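Local coordinates for protein porin (Rhodobacter capsulatus, PDB 2POR) that forms, as a homotrimer of barrels, outer-membrane channels that let small hydrophilic solutes diffuse passively, at residues T195-Y200 against L234-T239. Numbering follows the deposited sequence.
Sequences TNVKAY and LSVDST
Asn196 with Asp237 and Lys198 with Ser235 are the hydrogen-bonded pairs of two antiparallel strand segments, 195-200 and 234-239, whose axes approach to 4.7 Å. These four side chains share one face of the sheet. There Asn196 ND2 donates to Asp237 OD2 over 3.1 Å; OD2 lies close to the amide plane, while ND2 approaches it on the syn side, 33° out of the carboxylate plane. Asp237 OD1 accepts from a water at 2.8 Å that also donates to Asn196 O and accepts from Ser235 OG. An alanine in place of Asp237 would probably leave the Asn196 amide without this acceptor and the water less firmly held. The end of Lys198 leads away from 234-239, the chain bending at chi3 (-67°), and NZ hydrogen-bonds to the carbonyl oxygens of Phe83 and Asp85. On the opposite face, Leu234 CD1 packs 3.8 Å from Val197 CG1 and also touches Ala199. Thr195 OG1 and Ser238 OG share a 2.8 Å hydrogen bond. This face turns outward, consistent with the detergent at Ala199, and the Asn196 face inward, the alternation of a porin barrel. Strands 181-192 and 243-254 flank the pair, and Ser235 OG is hydrogen-bonded to Tyr87 N, after helix 78-83.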
loop_
_atom_site.group_PDB
_atom_site.type_symbol
_atom_site.label_atom_id
_atom_site.label_comp_id
_atom_site.label_asym_id
_atom_site.label_seq_id
_atom_site.Cartn_x
_atom_site.Cartn_y
_atom_site.Cartn_z
ATOM N N THR A 195 -36.119 16.627 3.215
ATOM C CA THR A 195 -35.760 16.418 4.616
ATOM C C THR A 195 -35.635 14.974 5.081
ATOM O O THR A 195 -36.532 14.156 4.885
ATOM C CB THR A 195 -36.803 17.146 5.467
ATOM O OG1 THR A 195 -36.780 18.489 4.972
ATOM C CG2 THR A 195 -36.542 17.121 6.966
ATOM N N ASN A 196 -34.533 14.643 5.738
ATOM C CA ASN A 196 -34.323 13.303 6.251
ATOM C C ASN A 196 -34.299 13.415 7.764
ATOM O O ASN A 196 -33.723 14.391 8.276
ATOM C CB ASN A 196 -33.001 12.797 5.765
ATOM C CG ASN A 196 -32.968 12.631 4.256
ATOM O OD1 ASN A 196 -33.599 11.731 3.699
ATOM N ND2 ASN A 196 -32.242 13.475 3.535
ATOM N N VAL A 197 -34.925 12.515 8.503
ATOM C CA VAL A 197 -34.900 12.578 9.945
ATOM C C VAL A 197 -34.477 11.185 10.357
ATOM O O VAL A 197 -34.936 10.213 9.761
ATOM C CB VAL A 197 -36.286 12.914 10.507
ATOM C CG1 VAL A 197 -36.255 12.917 12.026
ATOM C CG2 VAL A 197 -36.669 14.323 10.115
ATOM N N LYS A 198 -33.562 11.036 11.310
ATOM C CA LYS A 198 -33.131 9.728 11.780
ATOM C C LYS A 198 -33.067 9.912 13.300
ATOM O O LYS A 198 -32.670 10.986 13.796
ATOM C CB LYS A 198 -31.753 9.386 11.202
ATOM C CG LYS A 198 -31.397 7.961 11.596
ATOM C CD LYS A 198 -30.072 7.459 11.050
ATOM C CE LYS A 198 -30.168 7.329 9.542
ATOM N NZ LYS A 198 -28.981 6.725 8.947
ATOM N N ALA A 199 -33.507 8.892 14.025
ATOM C CA ALA A 199 -33.518 8.917 15.483
ATOM C C ALA A 199 -33.286 7.520 16.013
ATOM O O ALA A 199 -33.635 6.545 15.328
ATOM C CB ALA A 199 -34.853 9.374 16.021
ATOM N N TYR A 200 -32.680 7.346 17.196
ATOM C CA TYR A 200 -32.509 6.001 17.734
ATOM C C TYR A 200 -32.537 6.117 19.268
ATOM O O TYR A 200 -32.337 7.206 19.809
ATOM C CB TYR A 200 -31.162 5.375 17.294
ATOM C CG TYR A 200 -29.944 6.038 17.960
ATOM C CD1 TYR A 200 -29.419 7.238 17.489
ATOM C CD2 TYR A 200 -29.391 5.445 19.109
ATOM C CE1 TYR A 200 -28.358 7.850 18.162
ATOM C CE2 TYR A 200 -28.337 6.052 19.786
ATOM C CZ TYR A 200 -27.827 7.249 19.313
ATOM O OH TYR A 200 -26.787 7.837 20.021
ATOM N N LEU A 234 -30.668 12.200 17.441
ATOM C CA LEU A 234 -31.538 12.595 16.372
ATOM C C LEU A 234 -30.752 13.408 15.375
ATOM O O LEU A 234 -29.860 14.161 15.816
ATOM C CB LEU A 234 -32.606 13.440 16.972
ATOM C CG LEU A 234 -33.408 14.291 16.039
ATOM C CD1 LEU A 234 -34.457 13.420 15.352
ATOM C CD2 LEU A 234 -33.980 15.434 16.814
ATOM N N SER A 235 -31.032 13.281 14.063
ATOM C CA SER A 235 -30.469 14.244 13.140
ATOM C C SER A 235 -31.518 14.631 12.115
ATOM O O SER A 235 -32.443 13.839 11.841
ATOM C CB SER A 235 -29.241 13.728 12.363
ATOM O OG SER A 235 -29.402 12.649 11.475
ATOM N N VAL A 236 -31.320 15.841 11.585
ATOM C CA VAL A 236 -32.204 16.395 10.586
ATOM C C VAL A 236 -31.315 17.025 9.529
ATOM O O VAL A 236 -30.399 17.783 9.883
ATOM C CB VAL A 236 -33.137 17.511 11.177
ATOM C CG1 VAL A 236 -34.098 17.995 10.089
ATOM C CG2 VAL A 236 -34.010 16.984 12.288
ATOM N N ASP A 237 -31.537 16.746 8.239
ATOM C CA ASP A 237 -30.855 17.504 7.197
ATOM C C ASP A 237 -31.868 17.797 6.099
ATOM O O ASP A 237 -32.799 16.995 5.901
ATOM C CB ASP A 237 -29.699 16.740 6.588
ATOM C CG ASP A 237 -29.996 15.406 5.958
ATOM O OD1 ASP A 237 -30.042 14.399 6.654
ATOM O OD2 ASP A 237 -30.150 15.378 4.746
ATOM N N SER A 238 -31.711 18.902 5.400
ATOM C CA SER A 238 -32.632 19.246 4.345
ATOM C C SER A 238 -31.879 19.903 3.228
ATOM O O SER A 238 -30.927 20.667 3.452
ATOM C CB SER A 238 -33.687 20.210 4.845
ATOM O OG SER A 238 -34.778 20.219 3.921
ATOM N N THR A 239 -32.341 19.601 2.023
ATOM C CA THR A 239 -31.735 20.165 0.831
ATOM C C THR A 239 -32.630 21.160 0.101
ATOM O O THR A 239 -33.776 20.852 -0.223
ATOM C CB THR A 239 -31.369 19.021 -0.096
ATOM O OG1 THR A 239 -30.533 18.121 0.621
ATOM C CG2 THR A 239 -30.609 19.509 -1.307
HETATM O O HOH W 1 -30.723 13.343 9.160
#